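Local atomic coordinates of NYN domain-containing protein (Vibrio parahaemolyticus, PDB entry 2QIP), a protein that is not yet assigned a definite function but carries an NYN domain of the PIN clan and probably acts as an RNA nuclease. Residues Y139-L144 / V157-D162; Q19-T24 / I113-D118; I12-D17 / V41-K46; D93-I98 / G119-L124. One frame throughout, in Å; residues are numbered along the deposited sequence. Where two conformers were deposited one is given.

Contact 1. Residues Y139-L144 / V157-D162; sequences YGVPRL and VAIDDD
Tyr139 carries the flat group of this contact, and Val157 covers one face of its ring: Val157 CB sits 3.7 Å from the ring centroid, 12° off the ring normal, a CH-pi contact. CG1 of the same valine reaches toward the rim at Tyr139 CE1 (3.4 Å), while CG2 lies nearer CZ. The two side chains run side by side on one face of the sheet, as expected for paired residues of parallel strands, and the ring also makes an edge-to-face contact with Phe38. The strands are 135-140 and 155-158, joined through helix 147-152 as a beta-alpha-beta unit at one border of the parallel sheet. A beta-branched valine suits this place because its two methyls spread over the flat phenol.

Two backbone bonds fasten the strand ends. Gly140 N donates to Val157 O, and Ile159 N gives a nearly straight bond (178°) to Gly140 O at 2.8 Å. Ile159 lays its CD1 against Gly140 CA (3.7 Å). CG1 of Ile159 is anti to its carbonyl carbon (chi1 -63°), beside the backbone N and close to Gly140 N. Beyond the strands, Val141 and Ile159 cross at about a right angle, with Val141 CG2 3.9 Å from Ile159 CB, and Val141 also packs on helix 18-29. Ile159 O is bonded by Tyr29 OH. On the partly exposed side the packing is tight: the rigid Pro142 ring presses its CG to within 3.5 Å of Ala158 CB.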
# COMPACT_ATOMS: atom_id res chain seq x y z
N TYR A 139 9.76 10.60 -9.82
CA TYR A 139 9.85 10.66 -11.29
C TYR A 139 8.53 10.13 -11.81
O TYR A 139 8.10 9.04 -11.40
CB TYR A 139 10.96 9.74 -11.82
CG TYR A 139 12.37 10.27 -11.68
CD1 TYR A 139 13.13 10.56 -12.83
CD2 TYR A 139 12.96 10.43 -10.43
CE1 TYR A 139 14.44 11.01 -12.73
CE2 TYR A 139 14.26 10.90 -10.32
CZ TYR A 139 15.00 11.20 -11.47
OH TYR A 139 16.29 11.67 -11.36
N GLY A 140 7.89 10.89 -12.71
CA GLY A 140 6.61 10.46 -13.26
C GLY A 140 6.35 11.12 -14.60
O GLY A 140 6.90 12.18 -14.88
N VAL A 141 5.51 10.49 -15.43
CA VAL A 141 5.08 11.08 -16.70
C VAL A 141 4.12 12.23 -16.32
O VAL A 141 3.07 11.97 -15.75
CB VAL A 141 4.36 10.03 -17.55
CG1 VAL A 141 3.72 10.69 -18.76
CG2 VAL A 141 5.34 8.96 -17.97
N PRO A 142 4.51 13.50 -16.60
CA PRO A 142 3.70 14.61 -16.05
C PRO A 142 2.21 14.56 -16.35
O PRO A 142 1.40 14.77 -15.44
CB PRO A 142 4.36 15.85 -16.64
CG PRO A 142 5.76 15.45 -16.87
CD PRO A 142 5.68 14.00 -17.34
N ARG A 143 1.85 14.23 -17.59
CA ARG A 143 0.43 14.29 -17.98
C ARG A 143 -0.40 13.15 -17.34
O ARG A 143 -1.63 13.14 -17.43
CB ARG A 143 0.27 14.39 -19.51
CG ARG A 143 0.60 13.13 -20.28
CD ARG A 143 0.59 13.33 -21.82
NE ARG A 143 1.88 13.76 -22.37
CZ ARG A 143 2.17 15.01 -22.75
NH1 ARG A 143 3.37 15.30 -23.25
NH2 ARG A 143 1.26 15.97 -22.63
N LEU A 144 0.27 12.23 -16.65
CA LEU A 144 -0.40 11.09 -16.03
C LEU A 144 -0.05 10.92 -14.56
O LEU A 144 -0.43 9.93 -13.95
CB LEU A 144 -0.10 9.80 -16.82
CG LEU A 144 -0.68 9.80 -18.25
CD1 LEU A 144 -0.14 8.63 -19.07
CD2 LEU A 144 -2.21 9.78 -18.23
N VAL A 157 10.74 15.08 -11.00
CA VAL A 157 11.45 15.05 -12.27
C VAL A 157 10.55 14.41 -13.31
O VAL A 157 10.03 13.29 -13.11
CB VAL A 157 12.78 14.27 -12.17
CG1 VAL A 157 13.47 14.21 -13.56
CG2 VAL A 157 13.71 14.87 -11.11
N ALA A 158 10.34 15.11 -14.43
CA ALA A 158 9.47 14.59 -15.48
C ALA A 158 10.06 13.39 -16.19
O ALA A 158 11.21 13.43 -16.59
CB ALA A 158 9.23 15.67 -16.49
N ILE A 159 9.25 12.34 -16.37
CA ILE A 159 9.61 11.28 -17.33
C ILE A 159 9.09 11.78 -18.66
O ILE A 159 7.89 11.79 -18.90
CB ILE A 159 8.99 9.93 -16.97
CG1 ILE A 159 9.53 9.44 -15.62
CG2 ILE A 159 9.25 8.87 -18.09
CD1 ILE A 159 8.87 8.14 -15.14
N ASP A 160 10.01 12.24 -19.49
CA ASP A 160 9.71 12.76 -20.81
C ASP A 160 10.79 12.27 -21.75
O ASP A 160 11.47 11.28 -21.44
CB ASP A 160 9.63 14.30 -20.79
CG ASP A 160 10.92 14.98 -20.35
OD1 ASP A 160 12.00 14.33 -20.28
OD2 ASP A 160 10.85 16.21 -20.07
N ASP A 161 10.97 12.94 -22.88
CA ASP A 161 11.88 12.43 -23.89
C ASP A 161 13.32 12.21 -23.39
O ASP A 161 14.03 11.36 -23.92
CB ASP A 161 11.85 13.33 -25.13
CG ASP A 161 12.63 12.75 -26.27
OD1 ASP A 161 12.19 11.74 -26.86
OD2 ASP A 161 13.70 13.31 -26.57
N ASP A 162 13.72 12.95 -22.35
CA ASP A 162 15.06 12.81 -21.77
C ASP A 162 15.31 11.42 -21.15
O ASP A 162 16.46 11.06 -20.85
CB ASP A 162 15.30 13.90 -20.72
CG ASP A 162 15.39 15.30 -21.32
OD1 ASP A 162 15.63 15.44 -22.54
OD2 ASP A 162 15.23 16.26 -20.54

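Contact 2. Residues Q19-T24 / I113-D118; sequences QNVYYT and ILVSGD
Asn20 and Gly117 make the polar grip of this contact, and Val21 with Val115 its tight apolar side. Val21 CG2 meets Val115 CG1 at 3.6 Å, one slender branch against another, in a buried layer that also takes in Val16, Phe33 and Phe38. Two short apolar side chains suit such a helix-sheet interface, where branch meets branch directly.

CG of Asn20 stands anti to the backbone N (chi1 177°), and OD1 accepts from Gly117 N at 2.9 Å, the donor standing well above the amide plane. The site lies where strand 111-115 runs out into a loop at the C-terminal edge of the parallel alpha/beta sheet, and Ser116 shapes that loop as an ST turn: its OG accepts from Asp118 N (3.2 Å, 168°) and is also hydrogen-bonded to Asp17 OD2.

Toward the partly exposed side the fit is looser. Asn20 ND2 comes no nearer to Asp118 than 3.9 Å, at its backbone N, and Asp118 turns OD1 to the backbone N of Asp120. On the helix itself, Thr24 OG1 donates to Asn20 O at 2.7 Å, joining Thr24 N on that oxygen from the opposite face of its plane.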
# COMPACT_ATOMS: atom_id res chain seq x y z
N GLN A 19 5.27 -1.38 -13.62
CA GLN A 19 3.99 -1.40 -14.36
C GLN A 19 3.49 0.03 -14.64
O GLN A 19 3.03 0.33 -15.75
CB GLN A 19 2.92 -2.18 -13.59
CG GLN A 19 3.17 -3.69 -13.54
CD GLN A 19 3.03 -4.37 -14.91
OE1 GLN A 19 4.02 -4.58 -15.61
NE2 GLN A 19 1.79 -4.72 -15.28
N ASN A 20 3.58 0.91 -13.65
CA ASN A 20 3.15 2.30 -13.84
C ASN A 20 3.99 3.01 -14.92
O ASN A 20 3.43 3.67 -15.81
CB ASN A 20 3.16 3.08 -12.53
CG ASN A 20 2.77 4.53 -12.72
OD1 ASN A 20 3.62 5.38 -13.00
ND2 ASN A 20 1.50 4.84 -12.54
N VAL A 21 5.31 2.83 -14.85
CA VAL A 21 6.20 3.40 -15.85
C VAL A 21 5.85 2.88 -17.24
O VAL A 21 5.75 3.67 -18.18
CB VAL A 21 7.67 3.09 -15.50
CG1 VAL A 21 8.60 3.51 -16.62
CG2 VAL A 21 8.04 3.82 -14.21
N TYR A 22 5.62 1.58 -17.35
CA TYR A 22 5.34 0.98 -18.64
C TYR A 22 4.07 1.57 -19.23
O TYR A 22 4.07 2.09 -20.35
CB TYR A 22 5.22 -0.55 -18.53
CG TYR A 22 4.81 -1.15 -19.86
CD1 TYR A 22 5.74 -1.29 -20.90
CD2 TYR A 22 3.49 -1.53 -20.09
CE1 TYR A 22 5.35 -1.81 -22.15
CE2 TYR A 22 3.09 -2.04 -21.33
CZ TYR A 22 4.02 -2.18 -22.34
OH TYR A 22 3.66 -2.70 -23.58
N TYR A 23 2.98 1.50 -18.47
CA TYR A 23 1.69 1.93 -19.01
C TYR A 23 1.62 3.43 -19.26
O TYR A 23 1.05 3.87 -20.27
CB TYR A 23 0.54 1.43 -18.14
CG TYR A 23 0.38 -0.08 -18.25
CD1 TYR A 23 0.02 -0.67 -19.47
CD2 TYR A 23 0.61 -0.90 -17.15
CE1 TYR A 23 -0.11 -2.06 -19.58
CE2 TYR A 23 0.49 -2.29 -17.25
CZ TYR A 23 0.12 -2.86 -18.47
OH TYR A 23 -0.01 -4.22 -18.56
N THR A 24 2.19 4.22 -18.36
CA THR A 24 2.15 5.67 -18.57
C THR A 24 3.03 6.10 -19.74
O THR A 24 2.65 7.00 -20.49
CB THR A 24 2.52 6.49 -17.29
OG1 THR A 24 3.83 6.11 -16.83
CG2 THR A 24 1.48 6.25 -16.20
N ILE A 113 13.89 7.81 -3.84
CA ILE A 113 13.47 8.16 -5.20
C ILE A 113 12.41 7.16 -5.65
O ILE A 113 12.69 5.96 -5.74
CB ILE A 113 14.67 8.17 -6.17
CG1 ILE A 113 15.75 9.16 -5.69
CG2 ILE A 113 14.20 8.44 -7.61
CD1 ILE A 113 17.01 9.19 -6.55
N LEU A 114 11.19 7.66 -5.85
CA LEU A 114 10.03 6.84 -6.22
C LEU A 114 9.70 7.12 -7.67
O LEU A 114 9.47 8.27 -8.04
CB LEU A 114 8.83 7.19 -5.34
CG LEU A 114 7.52 6.49 -5.70
CD1 LEU A 114 7.59 4.98 -5.51
CD2 LEU A 114 6.41 7.11 -4.84
N VAL A 115 9.74 6.07 -8.49
CA VAL A 115 9.44 6.22 -9.91
C VAL A 115 8.04 5.66 -10.13
O VAL A 115 7.85 4.46 -10.28
CB VAL A 115 10.50 5.52 -10.80
CG1 VAL A 115 10.28 5.87 -12.27
CG2 VAL A 115 11.90 5.97 -10.40
N SER A 116 7.06 6.56 -10.06
CA SER A 116 5.65 6.23 -10.23
C SER A 116 4.88 7.52 -10.30
O SER A 116 5.26 8.50 -9.62
CB SER A 116 5.13 5.44 -9.02
OG SER A 116 3.75 5.11 -9.20
N GLY A 117 3.80 7.52 -11.07
CA GLY A 117 2.89 8.66 -11.08
C GLY A 117 1.62 8.45 -10.27
O GLY A 117 0.74 9.32 -10.27
N ASP A 118 1.52 7.33 -9.57
CA ASP A 118 0.31 6.95 -8.83
C ASP A 118 0.11 7.82 -7.58
O ASP A 118 0.90 7.76 -6.63
CB ASP A 118 0.43 5.46 -8.48
CG ASP A 118 -0.80 4.89 -7.76
OD1 ASP A 118 -1.66 5.64 -7.26
OD2 ASP A 118 -0.87 3.62 -7.69

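Contact 3. Residues I12-D17 / V41-K46; sequences IAILVD and VATQEK
Ile12 and Lys46 cross at about a right angle, the isoleucine reaching from the sheet. CD1 of Ile12 does most of the touching: it meets Lys46 CB at 3.8 Å and Ala42 O at 3.7 Å. CG1 takes the crowded position between the backbone N and the carbonyl carbon (chi1 67°), and CD1 continues the chain in extended form (chi2 173°). Lysine suits this border: its methylenes rest on the isoleucine, the bend at chi2 (-62°) lays CD 4.1 Å from Ile12 CG2, and the end leads away, NZ forming a salt bridge with Glu10.

Ile14 and Thr43 also cross at about a right angle, Ile14 CD1 meeting Thr43 CG2 at 4.0 Å. Threonine serves both sides here: CG2 goes to the apolar layer, and OG1 is hydrogen-bonded to Trp39 O at the end of the helix. A type II turn follows, closed by Lys46 N on Thr43 O (3.0 Å).

No hydrogen bond links the segments; apart from Ala42 O against Ile12 CD1, the side-chain contacts are apolar. The end of helix 35-42 meets strand 10-17 just before the chain enters neighbouring strand 46-55, the return of a beta-alpha-beta crossover in a parallel sheet.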
# COMPACT_ATOMS: atom_id res chain seq x y z
N ILE A 12 20.87 7.25 -1.29
CA ILE A 12 19.57 7.15 -1.93
C ILE A 12 19.06 5.71 -1.96
O ILE A 12 19.83 4.74 -1.98
CB ILE A 12 19.56 7.72 -3.37
CG1 ILE A 12 20.41 6.89 -4.32
CG2 ILE A 12 19.98 9.19 -3.34
CD1 ILE A 12 20.31 7.33 -5.79
N ALA A 13 17.73 5.60 -1.94
CA ALA A 13 17.05 4.35 -2.27
C ALA A 13 16.18 4.63 -3.47
O ALA A 13 15.50 5.65 -3.49
CB ALA A 13 16.17 3.90 -1.12
N ILE A 14 16.16 3.70 -4.43
CA ILE A 14 15.32 3.86 -5.61
C ILE A 14 14.27 2.75 -5.59
O ILE A 14 14.61 1.59 -5.34
CB ILE A 14 16.14 3.76 -6.92
CG1 ILE A 14 17.23 4.84 -6.97
CG2 ILE A 14 15.20 3.89 -8.13
CD1 ILE A 14 18.24 4.64 -8.07
N LEU A 15 13.01 3.11 -5.84
CA LEU A 15 11.92 2.14 -5.98
C LEU A 15 11.19 2.47 -7.28
O LEU A 15 10.66 3.58 -7.42
CB LEU A 15 10.93 2.19 -4.82
CG LEU A 15 11.46 1.77 -3.45
CD1 LEU A 15 12.12 2.94 -2.70
CD2 LEU A 15 10.32 1.17 -2.63
N VAL A 16 11.20 1.52 -8.22
CA VAL A 16 10.51 1.70 -9.50
C VAL A 16 9.24 0.87 -9.60
O VAL A 16 9.27 -0.34 -9.46
CB VAL A 16 11.42 1.36 -10.70
CG1 VAL A 16 10.70 1.71 -12.00
CG2 VAL A 16 12.75 2.12 -10.61
N ASP A 17 8.13 1.56 -9.86
CA ASP A 17 6.84 0.91 -10.09
C ASP A 17 6.85 0.59 -11.60
O ASP A 17 6.38 1.41 -12.42
CB ASP A 17 5.77 1.94 -9.70
CG ASP A 17 4.35 1.42 -9.77
OD1 ASP A 17 4.08 0.29 -10.19
OD2 ASP A 17 3.47 2.23 -9.38
N VAL A 41 21.52 9.11 -14.63
CA VAL A 41 21.24 10.43 -14.11
C VAL A 41 20.95 10.39 -12.60
O VAL A 41 21.53 11.18 -11.83
CB VAL A 41 20.09 11.09 -14.88
CG1 VAL A 41 19.75 12.42 -14.25
CG2 VAL A 41 20.50 11.29 -16.32
N ALA A 42 20.07 9.48 -12.18
CA ALA A 42 19.59 9.49 -10.80
C ALA A 42 20.70 9.18 -9.80
O ALA A 42 20.65 9.64 -8.66
CB ALA A 42 18.45 8.54 -10.63
N THR A 43 21.69 8.40 -10.23
CA THR A 43 22.75 7.96 -9.31
C THR A 43 24.02 8.82 -9.34
O THR A 43 24.95 8.51 -8.60
CB THR A 43 23.13 6.48 -9.52
OG1 THR A 43 23.79 6.30 -10.78
CG2 THR A 43 21.91 5.58 -9.43
N GLN A 44 24.06 9.87 -10.16
CA GLN A 44 25.27 10.71 -10.27
C GLN A 44 25.62 11.27 -8.91
O GLN A 44 24.81 11.98 -8.32
CB GLN A 44 25.02 11.91 -11.19
CG GLN A 44 24.86 11.58 -12.66
CD GLN A 44 24.59 12.81 -13.53
OE1 GLN A 44 24.41 13.92 -13.04
NE2 GLN A 44 24.51 12.59 -14.85
N GLU A 45 26.83 10.96 -8.43
CA GLU A 45 27.34 11.48 -7.15
C GLU A 45 26.55 10.98 -5.94
O GLU A 45 26.56 11.62 -4.87
CB GLU A 45 27.38 13.02 -7.14
CG GLU A 45 28.20 13.62 -8.28
CD GLU A 45 28.19 15.15 -8.32
OE1 GLU A 45 27.27 15.79 -7.78
OE2 GLU A 45 29.13 15.71 -8.93
N LYS A 46 25.86 9.86 -6.09
CA LYS A 46 25.03 9.32 -5.00
C LYS A 46 25.57 7.99 -4.55
O LYS A 46 26.18 7.26 -5.33
CB LYS A 46 23.57 9.17 -5.46
CG LYS A 46 22.97 10.41 -6.07
CD LYS A 46 22.92 11.56 -5.05
CE LYS A 46 22.60 12.87 -5.76
NZ LYS A 46 22.68 14.01 -4.80

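Contact 4. Residues D93-I98 / G119-L124; sequences DWDVGI and GDFSLL
Asp95 and Phe121 cross obliquely, the carboxylate beside CZ of the ring. Asp95 CB lies 4.1 Å from both Phe121 CE1 and CZ. CG is anti to the carbonyl carbon (chi1 -66°) and comes 3.7 Å from Phe121 CZ. Of the two oxygens, OD1 approaches that same CZ at 3.3 Å, with the carboxylate and ring planes 50° apart. OD2 turns the other way, toward Asp120. Its nearest atom there is CB at 4.1 Å, and the two OD2 atoms stand 4.4 Å apart. A water bridges them, hydrogen-bonded to Asp95 OD2 at 2.6 Å and to Asp120 OD2 at 2.7 Å. The charge of Asp120 has a second partner, since OD1 forms a salt bridge with Lys80 of the second subunit.

Behind the carboxylate the contact becomes apolar. Ile98 crosses Phe121 at about a right angle and places CG2 3.7 Å from Phe121 CE1; Leu124 adds a looser touch on the same CG2. Phenylalanine suits this place because its apolar ring offers CE1 to the isoleucine, while the weakly positive C-H at CZ can sit beside a carboxylate oxygen. An Asx turn leads into helix 95-105: Asp93 OD1 accepts from Asp95 N.

Asp118 OD2 also lies close to Asp95 OD2, and Asp17 touches Phe121. This gathering of aspartates at the C-terminal edge of a parallel sheet is consistent with the acidic centre of PIN-like nucleases, which in relatives binds divalent metal.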
# COMPACT_ATOMS: atom_id res chain seq x y z
N ASP A 93 -1.13 -4.76 -9.03
CA ASP A 93 -0.65 -3.64 -8.20
C ASP A 93 0.35 -3.86 -7.04
O ASP A 93 0.15 -4.68 -6.13
CB ASP A 93 -1.53 -2.36 -8.27
CG ASP A 93 -1.93 -1.79 -6.94
OD1 ASP A 93 -1.26 -1.94 -5.90
OD2 ASP A 93 -2.98 -1.10 -6.96
N TRP A 94 1.43 -3.12 -7.13
CA TRP A 94 2.55 -3.24 -6.20
C TRP A 94 2.50 -2.19 -5.07
O TRP A 94 3.48 -2.01 -4.36
CB TRP A 94 3.87 -3.10 -6.96
CG TRP A 94 4.65 -4.36 -7.19
CD1 TRP A 94 4.96 -4.92 -8.41
CD2 TRP A 94 5.29 -5.17 -6.20
NE1 TRP A 94 5.73 -6.05 -8.22
CE2 TRP A 94 5.95 -6.22 -6.88
CE3 TRP A 94 5.36 -5.12 -4.79
CZ2 TRP A 94 6.70 -7.19 -6.20
CZ3 TRP A 94 6.09 -6.08 -4.12
CH2 TRP A 94 6.75 -7.12 -4.82
N ASP A 95 1.38 -1.51 -4.89
CA ASP A 95 1.35 -0.43 -3.90
C ASP A 95 1.66 -0.89 -2.48
O ASP A 95 2.37 -0.19 -1.75
CB ASP A 95 0.04 0.35 -3.94
CG ASP A 95 -0.16 1.14 -5.24
OD1 ASP A 95 0.63 0.96 -6.20
OD2 ASP A 95 -1.12 1.95 -5.29
N VAL A 96 1.09 -2.01 -2.06
CA VAL A 96 1.35 -2.50 -0.71
C VAL A 96 2.86 -2.79 -0.54
O VAL A 96 3.49 -2.34 0.42
CB VAL A 96 0.49 -3.74 -0.32
CG1 VAL A 96 0.99 -4.34 1.01
CG2 VAL A 96 -1.00 -3.34 -0.21
N GLY A 97 3.46 -3.51 -1.49
CA GLY A 97 4.85 -3.91 -1.30
C GLY A 97 5.83 -2.74 -1.41
O GLY A 97 6.82 -2.69 -0.67
N ILE A 98 5.55 -1.80 -2.30
CA ILE A 98 6.37 -0.58 -2.40
C ILE A 98 6.27 0.25 -1.12
O ILE A 98 7.30 0.75 -0.61
CB ILE A 98 5.98 0.23 -3.68
CG1 ILE A 98 6.48 -0.52 -4.92
CG2 ILE A 98 6.57 1.66 -3.65
CD1 ILE A 98 5.99 0.06 -6.27
N GLY A 119 -0.93 8.64 -7.60
CA GLY A 119 -1.17 9.56 -6.51
C GLY A 119 -1.41 8.91 -5.16
O GLY A 119 -1.29 9.58 -4.13
N ASP A 120 -1.78 7.63 -5.13
CA ASP A 120 -1.95 6.99 -3.82
C ASP A 120 -0.64 6.99 -3.03
O ASP A 120 -0.65 6.89 -1.80
CB ASP A 120 -2.52 5.59 -3.93
CG ASP A 120 -4.03 5.60 -4.08
OD1 ASP A 120 -4.65 6.57 -3.58
OD2 ASP A 120 -4.59 4.66 -4.69
N PHE A 121 0.48 7.10 -3.73
CA PHE A 121 1.76 7.15 -3.01
C PHE A 121 1.98 8.48 -2.27
O PHE A 121 2.94 8.62 -1.49
CB PHE A 121 2.93 6.84 -3.93
CG PHE A 121 3.03 5.40 -4.34
CD1 PHE A 121 3.08 4.39 -3.39
CD2 PHE A 121 3.09 5.04 -5.69
CE1 PHE A 121 3.17 3.03 -3.78
CE2 PHE A 121 3.19 3.71 -6.07
CZ PHE A 121 3.23 2.69 -5.13
N SER A 122 1.08 9.46 -2.47
CA SER A 122 1.19 10.71 -1.71
C SER A 122 1.24 10.44 -0.21
O SER A 122 1.98 11.12 0.51
CB SER A 122 0.01 11.64 -2.01
OG SER A 122 0.00 11.93 -3.39
N LEU A 123 0.44 9.47 0.26
CA LEU A 123 0.44 9.19 1.69
C LEU A 123 1.77 8.63 2.15
O LEU A 123 2.21 8.88 3.29
CB LEU A 123 -0.68 8.23 2.08
CG LEU A 123 -2.08 8.86 2.27
CD1 LEU A 123 -2.65 9.38 0.96
CD2 LEU A 123 -3.02 7.86 2.91
N LEU A 124 2.42 7.89 1.26
CA LEU A 124 3.74 7.31 1.57
C LEU A 124 4.80 8.40 1.62
O LEU A 124 5.64 8.43 2.55
CB LEU A 124 4.09 6.24 0.53
CG LEU A 124 5.55 5.78 0.51
CD1 LEU A 124 5.97 5.12 1.84
CD2 LEU A 124 5.76 4.85 -0.69
O HOH W 1 -3.27 3.01 -6.40

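Overall arrangement
From the N terminus, strand 10-17 opens contact 3, which closes at 41-46, at the end of the second helix. Contact 2 opens within that loop, at 19-24, and closes only at 113-118, so the two cross. Contact 4 opens at 93-98, inside the long loop of contact 2, and closes at 119-124 just beyond it; these two cross as well. Contact 1 follows in series, as a short beta-alpha-beta return. Contacts 1, 2 and 3 share the parallel sheet, in which strand 111-115 lies between 10-17 and 135-140. Contact 4 ties helices 95-105 and 122-132 together and meets contact 2 at Asp118 and Asp95. Contacts 1 and 4 both touch the second subunit.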